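PDB 7CPX: lovastatin nonaketide synthase, polyketide synthase component from Aspergillus terreus, which builds the nonaketide backbone of lovastatin from malonyl-CoA as a homodimeric, multidomain polyketide synthase, working together with the partner protein LovC. Local coordinates for residues 354-366 against 379-393. The protein carries 2 engineered substitutions. Numbering follows the deposited sequence.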
loop_
_atom_site.group_PDB
_atom_site.type_symbol
_atom_site.label_atom_id
_atom_site.label_comp_id
_atom_site.label_asym_id
_atom_site.label_seq_id
_atom_site.Cartn_x
_atom_site.Cartn_y
_atom_site.Cartn_z
ATOM N N ALA A 354 25.171 23.891 56.237
ATOM C CA ALA A 354 24.331 22.931 55.543
ATOM C C ALA A 354 24.300 23.243 54.048
ATOM O O ALA A 354 24.298 24.416 53.657
ATOM C CB ALA A 354 22.912 22.949 56.107
ATOM N N PRO A 355 24.274 22.229 53.190
ATOM C CA PRO A 355 24.218 22.479 51.749
ATOM C C PRO A 355 22.811 22.832 51.292
ATOM O O PRO A 355 21.819 22.598 51.984
ATOM C CB PRO A 355 24.674 21.148 51.146
ATOM C CG PRO A 355 24.198 20.138 52.126
ATOM C CD PRO A 355 24.308 20.785 53.487
ATOM N N LEU A 356 22.744 23.406 50.095
ATOM C CA LEU A 356 21.474 23.725 49.453
ATOM C C LEU A 356 21.022 22.494 48.676
ATOM O O LEU A 356 21.551 22.201 47.600
ATOM C CB LEU A 356 21.621 24.941 48.544
ATOM C CG LEU A 356 20.359 25.425 47.824
ATOM C CD1 LEU A 356 20.509 26.877 47.421
ATOM C CD2 LEU A 356 20.060 24.576 46.600
ATOM N N PHE A 357 20.049 21.773 49.226
ATOM C CA PHE A 357 19.588 20.540 48.607
ATOM C C PHE A 357 18.948 20.826 47.256
ATOM O O PHE A 357 18.127 21.740 47.125
ATOM C CB PHE A 357 18.593 19.830 49.521
ATOM C CG PHE A 357 19.218 19.236 50.750
ATOM C CD1 PHE A 357 19.370 19.988 51.900
ATOM C CD2 PHE A 357 19.653 17.925 50.753
ATOM C CE1 PHE A 357 19.944 19.443 53.029
ATOM C CE2 PHE A 357 20.227 17.372 51.878
ATOM C CZ PHE A 357 20.374 18.132 53.020
ATOM N N VAL A 358 19.323 20.039 46.253
ATOM C CA VAL A 358 18.790 20.162 44.902
ATOM C C VAL A 358 18.244 18.803 44.494
ATOM O O VAL A 358 18.978 17.808 44.505
ATOM C CB VAL A 358 19.858 20.642 43.907
ATOM C CG1 VAL A 358 19.214 21.044 42.598
ATOM C CG2 VAL A 358 20.651 21.800 44.488
ATOM N N GLY A 359 16.966 18.760 44.131
ATOM C CA GLY A 359 16.352 17.512 43.729
ATOM C C GLY A 359 15.216 17.699 42.748
ATOM O O GLY A 359 14.262 18.429 43.026
ATOM N N SER A 360 15.293 17.024 41.607
ATOM C CA SER A 360 14.298 17.154 40.552
ATOM C C SER A 360 13.286 16.023 40.661
ATOM O O SER A 360 13.663 14.851 40.762
ATOM C CB SER A 360 14.957 17.137 39.173
ATOM O OG SER A 360 13.990 17.277 38.146
ATOM N N ALA A 361 12.000 16.380 40.640
ATOM C CA ALA A 361 10.949 15.371 40.658
ATOM C C ALA A 361 11.033 14.451 39.454
ATOM O O ALA A 361 10.540 13.319 39.511
ATOM C CB ALA A 361 9.577 16.042 40.696
ATOM N N LYS A 362 11.655 14.908 38.369
ATOM C CA LYS A 362 11.729 14.129 37.144
ATOM C C LYS A 362 12.579 12.877 37.301
ATOM O O LYS A 362 12.532 12.004 36.428
ATOM C CB LYS A 362 12.274 15.007 36.018
ATOM C CG LYS A 362 11.484 16.296 35.841
ATOM C CD LYS A 362 12.203 17.292 34.959
ATOM C CE LYS A 362 11.858 18.718 35.363
ATOM N NZ LYS A 362 12.390 19.082 36.706
ATOM N N THR A 363 13.353 12.770 38.382
ATOM C CA THR A 363 14.046 11.520 38.667
ATOM C C THR A 363 13.078 10.452 39.153
ATOM O O THR A 363 13.362 9.256 39.032
ATOM C CB THR A 363 15.137 11.744 39.713
ATOM O OG1 THR A 363 14.546 12.222 40.928
ATOM C CG2 THR A 363 16.155 12.755 39.218
ATOM N N VAL A 364 11.941 10.862 39.704
ATOM C CA VAL A 364 10.967 9.944 40.284
ATOM C C VAL A 364 9.774 9.741 39.363
ATOM O O VAL A 364 9.364 8.610 39.107
ATOM C CB VAL A 364 10.518 10.455 41.671
ATOM C CG1 VAL A 364 9.530 9.488 42.295
ATOM C CG2 VAL A 364 11.719 10.658 42.578
ATOM N N VAL A 365 9.194 10.834 38.866
ATOM C CA VAL A 365 8.031 10.769 37.990
ATOM C C VAL A 365 8.402 11.022 36.534
ATOM O O VAL A 365 7.521 11.054 35.671
ATOM C CB VAL A 365 6.939 11.752 38.443
ATOM C CG1 VAL A 365 6.534 11.469 39.877
ATOM C CG2 VAL A 365 7.414 13.185 38.289
ATOM N N GLY A 366 9.680 11.214 36.242
ATOM C CA GLY A 366 10.123 11.411 34.882
ATOM C C GLY A 366 10.004 12.856 34.432
ATOM O O GLY A 366 9.332 13.684 35.046
ATOM N N LYS A 379 6.620 18.939 43.999
ATOM C CA LYS A 379 7.693 18.420 44.837
ATOM C C LYS A 379 8.185 19.491 45.796
ATOM O O LYS A 379 8.504 19.208 46.957
ATOM C CB LYS A 379 8.834 17.905 43.963
ATOM C CG LYS A 379 9.966 17.246 44.731
ATOM C CD LYS A 379 10.880 16.477 43.795
ATOM C CE LYS A 379 11.986 15.760 44.544
ATOM N NZ LYS A 379 12.857 14.968 43.636
ATOM N N ALA A 380 8.253 20.738 45.326
ATOM C CA ALA A 380 8.646 21.829 46.206
ATOM C C ALA A 380 7.526 22.176 47.176
ATOM O O ALA A 380 7.783 22.592 48.311
ATOM C CB ALA A 380 9.041 23.054 45.386
ATOM N N SER A 381 6.274 22.007 46.748
ATOM C CA SER A 381 5.152 22.361 47.609
ATOM C C SER A 381 5.018 21.370 48.757
ATOM O O SER A 381 5.226 21.720 49.924
ATOM C CB SER A 381 3.861 22.413 46.789
ATOM O OG SER A 381 2.742 22.674 47.616
ATOM N N PHE A 382 4.721 20.109 48.434
ATOM C CA PHE A 382 4.521 19.109 49.476
ATOM C C PHE A 382 5.695 19.110 50.442
ATOM O O PHE A 382 5.517 19.209 51.662
ATOM C CB PHE A 382 4.348 17.726 48.848
ATOM C CG PHE A 382 3.255 17.655 47.822
ATOM C CD1 PHE A 382 2.119 18.434 47.942
ATOM C CD2 PHE A 382 3.369 16.811 46.733
ATOM C CE1 PHE A 382 1.117 18.369 46.998
ATOM C CE2 PHE A 382 2.372 16.740 45.785
ATOM C CZ PHE A 382 1.243 17.522 45.917
ATOM N N ALA A 383 6.911 19.040 49.900
ATOM C CA ALA A 383 8.108 19.101 50.727
ATOM C C ALA A 383 8.017 20.245 51.725
ATOM O O ALA A 383 8.052 20.034 52.943
ATOM C CB ALA A 383 9.342 19.262 49.838
ATOM N N VAL A 384 7.866 21.471 51.221
ATOM C CA VAL A 384 7.911 22.622 52.112
ATOM C C VAL A 384 6.764 22.565 53.110
ATOM O O VAL A 384 6.880 23.079 54.228
ATOM C CB VAL A 384 7.901 23.933 51.301
ATOM C CG1 VAL A 384 6.487 24.439 51.095
ATOM C CG2 VAL A 384 8.749 24.989 51.987
ATOM N N ARG A 385 5.648 21.933 52.737
ATOM C CA ARG A 385 4.532 21.819 53.666
ATOM C C ARG A 385 4.794 20.754 54.723
ATOM O O ARG A 385 4.341 20.887 55.866
ATOM C CB ARG A 385 3.242 21.509 52.909
ATOM C CG ARG A 385 2.046 21.249 53.812
ATOM C CD ARG A 385 0.737 21.516 53.089
ATOM N NE ARG A 385 0.582 20.680 51.902
ATOM C CZ ARG A 385 -0.228 19.633 51.810
ATOM N NH1 ARG A 385 -1.002 19.260 52.817
ATOM N NH2 ARG A 385 -0.269 18.945 50.673
ATOM N N HIS A 386 5.519 19.697 54.364
ATOM C CA HIS A 386 5.777 18.587 55.268
ATOM C C HIS A 386 7.174 18.623 55.869
ATOM O O HIS A 386 7.529 17.720 56.633
ATOM C CB HIS A 386 5.564 17.259 54.538
ATOM C CG HIS A 386 4.209 17.127 53.913
ATOM N ND1 HIS A 386 3.047 17.127 54.654
ATOM C CD2 HIS A 386 3.832 16.999 52.620
ATOM C CE1 HIS A 386 2.011 17.002 53.842
ATOM N NE2 HIS A 386 2.460 16.922 52.603
ATOM N N GLY A 387 7.973 19.638 55.549
ATOM C CA GLY A 387 9.300 19.741 56.120
ATOM C C GLY A 387 10.220 18.596 55.778
ATOM O O GLY A 387 11.182 18.347 56.507
ATOM N N VAL A 388 9.950 17.887 54.686
ATOM C CA VAL A 388 10.761 16.758 54.248
ATOM C C VAL A 388 11.316 17.081 52.871
ATOM O O VAL A 388 10.562 17.448 51.963
ATOM C CB VAL A 388 9.946 15.452 54.214
ATOM C CG1 VAL A 388 10.785 14.319 53.646
ATOM C CG2 VAL A 388 9.439 15.105 55.604
ATOM N N ILE A 389 12.628 16.943 52.718
ATOM C CA ILE A 389 13.273 17.128 51.422
ATOM C C ILE A 389 13.227 15.796 50.684
ATOM O O ILE A 389 13.986 14.877 51.024
ATOM C CB ILE A 389 14.712 17.644 51.581
ATOM C CG1 ILE A 389 14.685 19.095 52.069
ATOM C CG2 ILE A 389 15.463 17.522 50.264
ATOM C CD1 ILE A 389 16.048 19.730 52.237
ATOM N N PRO A 390 12.364 15.639 49.682
ATOM C CA PRO A 390 12.249 14.342 49.026
ATOM C C PRO A 390 13.539 13.978 48.321
ATOM O O PRO A 390 14.280 14.861 47.849
ATOM C CB PRO A 390 11.099 14.551 48.030
ATOM C CG PRO A 390 11.056 16.013 47.803
ATOM C CD PRO A 390 11.449 16.633 49.098
ATOM N N PRO A 391 13.850 12.692 48.225
ATOM C CA PRO A 391 15.092 12.261 47.579
ATOM C C PRO A 391 14.942 12.210 46.063
ATOM O O PRO A 391 13.896 12.524 45.500
ATOM C CB PRO A 391 15.317 10.869 48.165
ATOM C CG PRO A 391 13.945 10.359 48.412
ATOM C CD PRO A 391 13.117 11.553 48.804
ATOM N N ASN A 392 16.026 11.805 45.407
ATOM C CA ASN A 392 16.055 11.583 43.969
ATOM C C ASN A 392 16.370 10.119 43.714
ATOM O O ASN A 392 17.382 9.603 44.202
ATOM C CB ASN A 392 17.089 12.483 43.295
ATOM C CG ASN A 392 16.787 13.952 43.484
ATOM O OD1 ASN A 392 16.390 14.644 42.547
ATOM N ND2 ASN A 392 16.960 14.434 44.708
ATOM N N LEU A 393 15.503 9.454 42.954
ATOM C CA LEU A 393 15.618 8.009 42.796
ATOM C C LEU A 393 16.893 7.627 42.052
ATOM O O LEU A 393 17.559 6.651 42.420
ATOM C CB LEU A 393 14.384 7.469 42.075
ATOM C CG LEU A 393 14.327 5.956 41.866
ATOM C CD1 LEU A 393 14.399 5.223 43.197
ATOM C CD2 LEU A 393 13.064 5.571 41.111
#
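With CG trans to the backbone N (chi1 -176°) and the rest of the chain extended, Lys379 reaches from its helix past Ala361, laying its methylenes against that residue, CD lying 3.4 Å from Ala361 CB. Its ammonium arrives between two carbonyls: NZ donates to Pro391 O at 3.2 Å, from above the carbonyl plane, and makes a weak bond of 3.0 Å to Ser360 O. The same Ser360 O is also held by Thr363, whose OG1 donates over 2.8 Å to Ser360 O nearly in line with its C=O bond and whose backbone N adds a second bond. Asn392, its CG beside the backbone N (chi1 -61°), turns its amide to Gly359 and Ser360. Here OD1 takes a weak, bent bond from Ser360 N at 2.8 Å, while ND2 is bonded to Pro412 O. At one end of the contact Ile389 CD1 meets the Phe357 ring obliquely, the two side chains crossing at about a right angle; at the other, Val364 CG2 packs against Leu393 CB. The contact thus joins strand 356-358 and the loop after it, in the thiolase-type ketosynthase core, to helix 369-386, strand 388-389 and the chain beyond. The two carbonyls, with Glu318 touching the Lys379 side chain, would be expected to stabilise its positive charge, and the ammonium bridges two loops near His320 and His367, the predicted catalytic histidines.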